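Long-range contacts in 3'-5'-exonuclease (Saccharomyces cerevisiae, PDB 3E2V), which probably acts as a magnesium-dependent TatD-family nuclease that nicks double-stranded DNA without obvious specificity and degrades it from the 3' end: residues L83-G88 and T154-I159; I17-T22 and K53-T58; K178-E183 and D226-Q231. All blocks are in the same frame, centred on the assembly; numbering follows the deposited sequence. Where two conformers were deposited one is given.

How the contacts relate
Along the chain, contact 2 (I17-T22 with K53-T58) closes before contact 1 (L83-G88 with T154-I159) opens, and contact 3 (K178-E183 with D226-Q231) follows. Contact 1 joins two strands of the parallel eight-stranded sheet of the TIM barrel; contact 2, its centre about 10 Å away, joins strand 52-57 to the chain just past strand 14-16. Strands 52-57 and 82-87 are neighbours, tied by a probable hydrogen bond from V57 N to Y84 O, 2.7 Å. Strand 156-165 leads on to helix 174-187, which carries contact 3 on the periphery, about 22 Å from contact 1 and about 28 Å from contact 2, centre to centre. Contacts 1 and 2 thus belong to the barrel wall, with contact 2 reaching the metal site; contact 3 packs the outer layer.

Contact 1 (L83-G88 and T154-I159); sequences LYHTIG and TSFRSI
Y84 meets R157, and I87 meets F156, in this junction between strands 82-87 and 156-165, the third and fourth parallel strands of the TIM barrel. Y84 lies under R157, whose guanidinium spreads over one face of the phenol ring, displaced toward the rim, with the two planes 33° apart. The closest approach is from R157 NH2 to Y84 CE1, 3.2 Å, while further back R157 CG rests 3.4 Å from Y84 CD1. The arginine turns at chi2 (-64°), which brings CD round before the rest of the chain runs on across the ring. The guanidinium is held at two points, by R157 NE, which donates in the guanidinium plane to T154 O, and by R157 NH1, which bonds F392 O of the last helix. An alanine in place of R157 would probably leave that side of the Y84 ring without its cover and the carbonyls of T154 and F392 without these donors.

R157 is also the extra residue of a beta bulge: H85 pairs with F156, but T86 already pairs with S158. R157 N still donates to H85 O, 3.0 Å and almost straight. H85 N bonds S155 O before the bulge, and I87 N bonds S158 O after it.

On the face that carries H85, F156 and I87, the H85 imidazole lies over F156 CA and is held by H85 ND1 donating to T86 O at 2.8 Å. Next to it, I87 CD1 stands over the centre of the F156 ring, a CH-pi contact 3.6 Å from the centroid.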
loop_
_atom_site.group_PDB
_atom_site.type_symbol
_atom_site.label_atom_id
_atom_site.label_comp_id
_atom_site.label_asym_id
_atom_site.label_seq_id
_atom_site.Cartn_x
_atom_site.Cartn_y
_atom_site.Cartn_z
ATOM N N LEU A 83 13.599 1.339 -5.109
ATOM C CA LEU A 83 12.262 0.769 -5.141
ATOM C C LEU A 83 12.225 -0.609 -4.529
ATOM O O LEU A 83 13.039 -1.488 -4.848
ATOM C CB LEU A 83 11.750 0.697 -6.568
ATOM C CG LEU A 83 11.614 2.033 -7.300
ATOM C CD1 LEU A 83 11.197 1.806 -8.739
ATOM C CD2 LEU A 83 10.620 2.943 -6.617
ATOM N N TYR A 84 11.255 -0.772 -3.634
ATOM C CA TYR A 84 10.889 -2.066 -3.087
ATOM C C TYR A 84 9.477 -2.403 -3.525
ATOM O O TYR A 84 8.803 -1.570 -4.105
ATOM C CB TYR A 84 11.029 -2.061 -1.562
ATOM C CG TYR A 84 12.426 -1.681 -1.128
ATOM C CD1 TYR A 84 13.500 -2.516 -1.407
ATOM C CD2 TYR A 84 12.667 -0.489 -0.470
ATOM C CE1 TYR A 84 14.794 -2.176 -1.026
ATOM C CE2 TYR A 84 13.962 -0.131 -0.089
ATOM C CZ TYR A 84 15.015 -0.975 -0.368
ATOM O OH TYR A 84 16.291 -0.608 0.019
ATOM N N HIS A 85 9.031 -3.637 -3.294
ATOM C CA HIS A 85 7.648 -3.968 -3.638
ATOM C C HIS A 85 7.032 -4.986 -2.693
ATOM O O HIS A 85 7.727 -5.642 -1.886
ATOM C CB HIS A 85 7.566 -4.490 -5.070
ATOM C CG HIS A 85 8.195 -5.836 -5.223
ATOM N ND1 HIS A 85 7.495 -7.001 -5.005
ATOM C CD2 HIS A 85 9.475 -6.201 -5.476
ATOM C CE1 HIS A 85 8.302 -8.035 -5.180
ATOM N NE2 HIS A 85 9.506 -7.575 -5.473
ATOM N N THR A 86 5.717 -5.125 -2.819
ATOM C CA THR A 86 4.993 -6.124 -2.048
ATOM C C THR A 86 4.637 -7.303 -2.950
ATOM O O THR A 86 4.790 -7.240 -4.187
ATOM C CB THR A 86 3.672 -5.525 -1.451
ATOM O OG1 THR A 86 2.688 -5.398 -2.491
ATOM C CG2 THR A 86 3.911 -4.148 -0.841
ATOM N N ILE A 87 4.175 -8.386 -2.310
ATOM C CA ILE A 87 3.538 -9.539 -2.968
ATOM C C ILE A 87 2.337 -9.954 -2.140
ATOM O O ILE A 87 2.446 -10.158 -0.934
ATOM C CB ILE A 87 4.486 -10.743 -3.073
ATOM C CG1 ILE A 87 5.732 -10.383 -3.895
ATOM C CG2 ILE A 87 3.736 -11.958 -3.672
ATOM C CD1 ILE A 87 6.788 -11.499 -3.931
ATOM N N GLY A 88 1.199 -10.082 -2.797
ATOM C CA GLY A 88 -0.038 -10.449 -2.099
ATOM C C GLY A 88 -1.241 -10.301 -2.992
ATOM O O GLY A 88 -1.130 -9.796 -4.101
ATOM N N THR A 154 17.179 -8.723 -1.931
ATOM C CA THR A 154 15.870 -8.711 -2.592
ATOM C C THR A 154 15.105 -7.392 -2.456
ATOM O O THR A 154 15.179 -6.734 -1.417
ATOM C CB THR A 154 14.975 -9.865 -2.098
ATOM O OG1 THR A 154 13.763 -9.868 -2.862
ATOM C CG2 THR A 154 14.657 -9.741 -0.607
ATOM N N SER A 155 14.366 -7.048 -3.511
ATOM C CA SER A 155 13.487 -5.871 -3.515
ATOM C C SER A 155 12.121 -6.176 -2.922
ATOM O O SER A 155 11.351 -5.243 -2.665
ATOM C CB SER A 155 13.272 -5.337 -4.934
ATOM O OG SER A 155 14.502 -5.094 -5.599
ATOM N N PHE A 156 11.815 -7.463 -2.723
ATOM C CA PHE A 156 10.556 -7.886 -2.075
ATOM C C PHE A 156 10.656 -7.625 -0.577
ATOM O O PHE A 156 11.439 -8.298 0.108
ATOM C CB PHE A 156 10.328 -9.383 -2.362
ATOM C CG PHE A 156 9.251 -10.044 -1.527
ATOM C CD1 PHE A 156 8.022 -9.420 -1.275
ATOM C CD2 PHE A 156 9.456 -11.325 -1.040
ATOM C CE1 PHE A 156 7.036 -10.072 -0.518
ATOM C CE2 PHE A 156 8.488 -11.978 -0.302
ATOM C CZ PHE A 156 7.269 -11.349 -0.021
ATOM N N ARG A 157 9.888 -6.661 -0.060
ATOM C CA ARG A 157 10.066 -6.229 1.345
ATOM C C ARG A 157 8.821 -6.302 2.224
ATOM O O ARG A 157 8.925 -6.079 3.416
ATOM C CB ARG A 157 10.622 -4.792 1.431
ATOM C CG ARG A 157 12.045 -4.585 0.885
ATOM C CD ARG A 157 13.096 -5.364 1.662
ATOM N NE ARG A 157 14.436 -5.186 1.091
ATOM C CZ ARG A 157 15.300 -4.236 1.450
ATOM N NH1 ARG A 157 14.986 -3.344 2.383
ATOM N NH2 ARG A 157 16.491 -4.167 0.859
ATOM N N SER A 158 7.658 -6.623 1.660
ATOM C CA SER A 158 6.441 -6.639 2.475
ATOM C C SER A 158 5.398 -7.545 1.838
ATOM O O SER A 158 5.286 -7.606 0.611
ATOM C CB SER A 158 5.876 -5.211 2.594
ATOM O OG SER A 158 4.722 -5.165 3.445
ATOM N N ILE A 159 4.643 -8.256 2.674
ATOM C CA ILE A 159 3.549 -9.112 2.212
ATOM C C ILE A 159 2.266 -8.294 2.225
ATOM O O ILE A 159 1.882 -7.761 3.271
ATOM C CB ILE A 159 3.455 -10.385 3.089
ATOM C CG1 ILE A 159 4.674 -11.286 2.798
ATOM C CG2 ILE A 159 2.141 -11.125 2.853
ATOM C CD1 ILE A 159 4.933 -12.359 3.874
HETATM O O HOH W 1 15.082 -2.247 -6.221
#

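Contact 2 (I17-T22 and K53-T58); sequences IGLNLT and KNALVT
L19 and L56 make the first of two backbone bonds here: L19 N donates to L56 O at 3.0 Å. The second runs the other way, T58 N to L19 O at 3.1 Å, with the donor lifted 36° out of the carbonyl plane. V57 CA also presses on L19 O, a CA-H...O contact of 3.2 Å, and L21 N adds a weak bond from within its own segment, closing an inverse gamma turn centred on N20.

The pairing is parallel, L19 beside V57, and it prolongs the pairing of the first two strands of the TIM barrel, 14-16 and 52-57, past the corner that the chain turns at I17. I17-T22 then follows the end of strand 52-57 toward the metal site.

Polar side chains meet at that end. In the conformer described, one of two deposited for T58, OG1 donates to N20 OD1 from above the amide plane at 2.6 Å, a bond that may not hold in the other. N20 ND2 bonds D303 OD1 and A304 O, and since D303 is a ligand of the bound magnesium ion, N20 stands in its second shell. A water gives one hydrogen bond to T22 OG1, 2.7 Å, and another to T58 O; T22 OG1 is also bonded to E64.

Two apolar contacts complete the packing. L19 CG stands anti to the backbone N (chi1 176°), and from it the CD2 branch lies 3.7 Å from A55 CB. L21 CB meets the V57 methyl CG1 at 3.9 Å. Separately, L56 CD2 sets a methyl against the carbonyl oxygen of I17.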
loop_
_atom_site.group_PDB
_atom_site.type_symbol
_atom_site.label_atom_id
_atom_site.label_comp_id
_atom_site.label_asym_id
_atom_site.label_seq_id
_atom_site.Cartn_x
_atom_site.Cartn_y
_atom_site.Cartn_z
ATOM N N ILE A 17 5.236 4.890 0.948
ATOM C CA ILE A 17 4.893 3.466 1.171
ATOM C C ILE A 17 3.762 2.983 0.281
ATOM O O ILE A 17 3.406 1.808 0.344
ATOM C CB ILE A 17 4.571 3.141 2.661
ATOM C CG1 ILE A 17 3.240 3.752 3.103
ATOM C CG2 ILE A 17 5.721 3.625 3.541
ATOM C CD1 ILE A 17 2.627 3.091 4.347
ATOM N N GLY A 18 3.249 3.871 -0.579
ATOM C CA GLY A 18 2.084 3.547 -1.396
ATOM C C GLY A 18 2.190 4.046 -2.815
ATOM O O GLY A 18 1.440 4.935 -3.232
ATOM N N LEU A 19 3.110 3.472 -3.576
ATOM C CA LEU A 19 3.264 3.873 -4.949
ATOM C C LEU A 19 2.707 2.792 -5.888
ATOM O O LEU A 19 3.247 1.685 -5.972
ATOM C CB LEU A 19 4.744 4.157 -5.233
ATOM C CG LEU A 19 5.121 4.510 -6.681
ATOM C CD1 LEU A 19 4.269 5.656 -7.211
ATOM C CD2 LEU A 19 6.575 4.899 -6.763
ATOM N N ASN A 20 1.617 3.100 -6.592
ATOM C CA ASN A 20 1.027 2.094 -7.487
ATOM C C ASN A 20 1.652 2.197 -8.866
ATOM O O ASN A 20 0.999 2.586 -9.840
ATOM C CB ASN A 20 -0.479 2.306 -7.572
ATOM C CG ASN A 20 -1.144 2.206 -6.229
ATOM O OD1 ASN A 20 -1.340 1.111 -5.701
ATOM N ND2 ASN A 20 -1.517 3.372 -5.663
ATOM N N LEU A 21 2.943 1.885 -8.938
ATOM C CA LEU A 21 3.720 2.151 -10.145
ATOM C C LEU A 21 3.306 1.330 -11.355
ATOM O O LEU A 21 3.551 1.748 -12.493
ATOM C CB LEU A 21 5.202 1.967 -9.839
ATOM C CG LEU A 21 6.124 2.634 -10.865
ATOM C CD1 LEU A 21 5.990 4.163 -10.860
ATOM C CD2 LEU A 21 7.567 2.220 -10.611
ATOM N N THR A 22 2.664 0.190 -11.133
ATOM C CA THR A 22 2.135 -0.581 -12.259
ATOM C C THR A 22 0.845 -0.014 -12.852
ATOM O O THR A 22 0.345 -0.564 -13.843
ATOM C CB THR A 22 1.847 -2.033 -11.870
ATOM O OG1 THR A 22 0.780 -2.070 -10.902
ATOM C CG2 THR A 22 3.087 -2.697 -11.307
ATOM N N LYS A 53 13.313 9.406 -1.540
ATOM C CA LYS A 53 14.474 8.545 -1.617
ATOM C C LYS A 53 14.110 7.105 -1.940
ATOM O O LYS A 53 14.846 6.416 -2.643
ATOM C CB LYS A 53 15.264 8.591 -0.306
ATOM C CG LYS A 53 15.635 9.987 0.148
ATOM C CD LYS A 53 16.532 10.721 -0.850
ATOM C CE LYS A 53 16.749 12.146 -0.391
ATOM N NZ LYS A 53 17.607 12.887 -1.362
ATOM N N ASN A 54 12.995 6.628 -1.392
ATOM C CA ASN A 54 12.610 5.220 -1.503
ATOM C C ASN A 54 11.108 5.178 -1.738
ATOM O O ASN A 54 10.401 6.123 -1.355
ATOM C CB ASN A 54 12.857 4.471 -0.181
ATOM C CG ASN A 54 14.313 4.164 0.092
ATOM O OD1 ASN A 54 14.655 3.006 0.375
ATOM N ND2 ASN A 54 15.156 5.168 0.059
ATOM N N ALA A 55 10.621 4.104 -2.370
ATOM C CA ALA A 55 9.176 3.901 -2.456
ATOM C C ALA A 55 8.878 2.424 -2.454
ATOM O O ALA A 55 9.701 1.613 -2.883
ATOM C CB ALA A 55 8.597 4.563 -3.699
ATOM N N LEU A 56 7.695 2.086 -1.949
ATOM C CA LEU A 56 7.212 0.724 -1.949
ATOM C C LEU A 56 6.144 0.600 -3.031
ATOM O O LEU A 56 5.109 1.290 -2.973
ATOM C CB LEU A 56 6.633 0.387 -0.565
ATOM C CG LEU A 56 6.147 -1.050 -0.353
ATOM C CD1 LEU A 56 7.334 -2.023 -0.342
ATOM C CD2 LEU A 56 5.409 -1.132 0.985
ATOM N N VAL A 57 6.404 -0.263 -4.016
ATOM C CA VAL A 57 5.488 -0.487 -5.137
ATOM C C VAL A 57 4.487 -1.565 -4.741
ATOM O O VAL A 57 4.874 -2.638 -4.327
ATOM C CB VAL A 57 6.278 -0.898 -6.408
ATOM C CG1 VAL A 57 5.358 -1.229 -7.585
ATOM C CG2 VAL A 57 7.239 0.218 -6.800
ATOM N N THR A 58 3.200 -1.238 -4.833
ATOM C CA THR A 58 2.157 -2.160 -4.395
ATOM C C THR A 58 1.850 -3.246 -5.410
ATOM O O THR A 58 1.773 -2.997 -6.625
ATOM C CB THR A 58 0.840 -1.443 -4.172
ATOM O OG1 THR A 58 0.546 -0.672 -5.335
ATOM C CG2 THR A 58 0.913 -0.540 -2.977
HETATM O O HOH W 2 1.429 -0.989 -8.527
#

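Contact 3 (K178-E183 and D226-Q231); sequences KVFFEE and DTFQLQ
F228 is the main side chain that the loop D226-Q231 sends against helix 174-187, one of the helices packed outside the TIM barrel, where it meets V179, F180 and E183. It sits in a type I beta turn from D226 to Q229, and most of its side-chain atoms meet the helix. F228 CB lies 3.6 Å from E183 OE1. With CG anti to the carbonyl carbon (chi1 -62°), the ring sets out toward the helix, and F228 CD2 comes up against the carboxylate carbon E183 CD at 3.4 Å. One atom further, F228 CE2 meets the V179 methyl CG1 at 3.8 Å. At the tip, F228 CZ is near both V179 CG1 and F180 CZ. Back along the other rim, F228 CE1 approaches F180 CZ at 4.0 Å. F180 turns its edge toward the face of F228, an offset edge-to-face pair with planes 60° apart. V127, A134 and L138 of helices 118-129 and 132-149 also touch F228.

Hydrogen bonds and a water border this packing. The D226 carboxylate takes L230 N on OD1 and Q231 N on OD2, gripping the start of the 3-10 segment. E183 OE2 is paired with K186 in a salt bridge, while E183 OE1 rests 3.3 Å from L230 CD1. One water donates to E183 OE1 and to D226 OD1, linking two acidic groups that would probably repel each other, and accepts from F228 N at 3.0 Å.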
loop_
_atom_site.group_PDB
_atom_site.type_symbol
_atom_site.label_atom_id
_atom_site.label_comp_id
_atom_site.label_asym_id
_atom_site.label_seq_id
_atom_site.Cartn_x
_atom_site.Cartn_y
_atom_site.Cartn_z
ATOM N N LYS A 178 -12.827 -12.753 3.498
ATOM C CA LYS A 178 -12.392 -13.162 4.836
ATOM C C LYS A 178 -11.530 -14.416 4.757
ATOM O O LYS A 178 -10.476 -14.503 5.404
ATOM C CB LYS A 178 -13.605 -13.394 5.745
ATOM C CG LYS A 178 -14.275 -12.094 6.172
ATOM C CD LYS A 178 -15.654 -12.361 6.797
ATOM C CE LYS A 178 -15.566 -12.897 8.200
ATOM N NZ LYS A 178 -16.950 -13.328 8.626
ATOM N N VAL A 179 -11.972 -15.404 3.980
ATOM C CA VAL A 179 -11.217 -16.660 3.911
ATOM C C VAL A 179 -9.801 -16.458 3.354
ATOM O O VAL A 179 -8.827 -16.966 3.920
ATOM C CB VAL A 179 -11.953 -17.744 3.102
ATOM C CG1 VAL A 179 -11.085 -18.981 2.974
ATOM C CG2 VAL A 179 -13.252 -18.113 3.794
ATOM N N PHE A 180 -9.686 -15.719 2.252
ATOM C CA PHE A 180 -8.381 -15.575 1.606
ATOM C C PHE A 180 -7.478 -14.511 2.221
ATOM O O PHE A 180 -6.271 -14.581 2.064
ATOM C CB PHE A 180 -8.536 -15.519 0.084
ATOM C CG PHE A 180 -8.940 -16.839 -0.478
ATOM C CD1 PHE A 180 -8.014 -17.878 -0.524
ATOM C CD2 PHE A 180 -10.261 -17.091 -0.835
ATOM C CE1 PHE A 180 -8.390 -19.154 -0.988
ATOM C CE2 PHE A 180 -10.652 -18.362 -1.285
ATOM C CZ PHE A 180 -9.728 -19.386 -1.351
ATOM N N PHE A 181 -8.054 -13.563 2.960
ATOM C CA PHE A 181 -7.223 -12.725 3.843
ATOM C C PHE A 181 -6.555 -13.636 4.882
ATOM O O PHE A 181 -5.329 -13.595 5.082
ATOM C CB PHE A 181 -8.097 -11.651 4.496
ATOM C CG PHE A 181 -7.389 -10.755 5.491
ATOM C CD1 PHE A 181 -6.045 -10.379 5.339
ATOM C CD2 PHE A 181 -8.116 -10.210 6.536
ATOM C CE1 PHE A 181 -5.443 -9.514 6.268
ATOM C CE2 PHE A 181 -7.542 -9.348 7.455
ATOM C CZ PHE A 181 -6.211 -8.987 7.331
ATOM N N GLU A 182 -7.364 -14.467 5.537
ATOM C CA GLU A 182 -6.833 -15.324 6.581
ATOM C C GLU A 182 -5.828 -16.355 6.066
ATOM O O GLU A 182 -4.794 -16.557 6.696
ATOM C CB GLU A 182 -7.961 -16.008 7.355
ATOM C CG GLU A 182 -7.435 -16.930 8.455
ATOM C CD GLU A 182 -8.506 -17.344 9.435
ATOM O OE1 GLU A 182 -9.532 -16.643 9.556
ATOM O OE2 GLU A 182 -8.305 -18.386 10.090
ATOM N N GLU A 183 -6.095 -16.977 4.917
ATOM C CA GLU A 183 -5.138 -17.951 4.382
ATOM C C GLU A 183 -3.800 -17.291 4.015
ATOM O O GLU A 183 -2.729 -17.876 4.216
ATOM C CB GLU A 183 -5.707 -18.732 3.179
ATOM C CG GLU A 183 -6.886 -19.636 3.551
ATOM C CD GLU A 183 -6.538 -20.653 4.656
ATOM O OE1 GLU A 183 -5.525 -21.391 4.522
ATOM O OE2 GLU A 183 -7.285 -20.713 5.665
ATOM N N ASP A 226 -6.917 -27.105 8.812
ATOM C CA ASP A 226 -6.051 -26.800 7.658
ATOM C C ASP A 226 -6.716 -27.151 6.315
ATOM O O ASP A 226 -6.163 -27.914 5.513
ATOM C CB ASP A 226 -4.688 -27.488 7.813
ATOM C CG ASP A 226 -3.643 -26.985 6.812
ATOM O OD1 ASP A 226 -3.802 -25.869 6.242
ATOM O OD2 ASP A 226 -2.647 -27.703 6.610
ATOM N N THR A 227 -7.885 -26.563 6.079
ATOM C CA THR A 227 -8.671 -26.803 4.872
ATOM C C THR A 227 -7.837 -26.693 3.597
ATOM O O THR A 227 -7.987 -27.498 2.665
ATOM C CB THR A 227 -9.874 -25.847 4.819
ATOM O OG1 THR A 227 -10.727 -26.120 5.946
ATOM C CG2 THR A 227 -10.677 -26.019 3.529
ATOM N N PHE A 228 -6.939 -25.711 3.559
ATOM C CA PHE A 228 -6.163 -25.458 2.342
ATOM C C PHE A 228 -4.782 -26.105 2.331
ATOM O O PHE A 228 -3.950 -25.835 1.458
ATOM C CB PHE A 228 -6.161 -23.949 2.027
ATOM C CG PHE A 228 -7.550 -23.415 1.769
ATOM C CD1 PHE A 228 -8.111 -23.492 0.500
ATOM C CD2 PHE A 228 -8.325 -22.915 2.803
ATOM C CE1 PHE A 228 -9.425 -23.033 0.273
ATOM C CE2 PHE A 228 -9.629 -22.455 2.592
ATOM C CZ PHE A 228 -10.183 -22.526 1.318
ATOM N N GLN A 229 -4.560 -26.994 3.304
ATOM C CA GLN A 229 -3.390 -27.881 3.316
ATOM C C GLN A 229 -2.051 -27.132 3.281
ATOM O O GLN A 229 -1.099 -27.540 2.613
ATOM C CB GLN A 229 -3.471 -28.953 2.199
ATOM C CG GLN A 229 -4.664 -29.909 2.318
ATOM C CD GLN A 229 -4.691 -31.013 1.250
ATOM O OE1 GLN A 229 -3.970 -30.963 0.248
ATOM N NE2 GLN A 229 -5.550 -32.011 1.465
ATOM N N LEU A 230 -1.969 -26.046 4.047
ATOM C CA LEU A 230 -0.764 -25.222 4.068
ATOM C C LEU A 230 0.370 -25.895 4.822
ATOM O O LEU A 230 1.543 -25.641 4.559
ATOM C CB LEU A 230 -1.058 -23.864 4.698
ATOM C CG LEU A 230 -2.131 -22.994 4.053
ATOM C CD1 LEU A 230 -2.295 -21.698 4.846
ATOM C CD2 LEU A 230 -1.806 -22.688 2.593
ATOM N N GLN A 231 0.016 -26.754 5.768
ATOM C CA GLN A 231 1.019 -27.437 6.578
ATOM C C GLN A 231 1.730 -28.547 5.788
ATOM O O GLN A 231 2.633 -29.206 6.311
ATOM C CB GLN A 231 0.385 -27.928 7.894
ATOM C CG GLN A 231 -0.019 -26.748 8.794
ATOM C CD GLN A 231 -0.921 -27.133 9.948
ATOM O OE1 GLN A 231 -0.733 -28.174 10.592
ATOM N NE2 GLN A 231 -1.905 -26.288 10.229
HETATM O O HOH W 3 -5.795 -23.878 5.610
#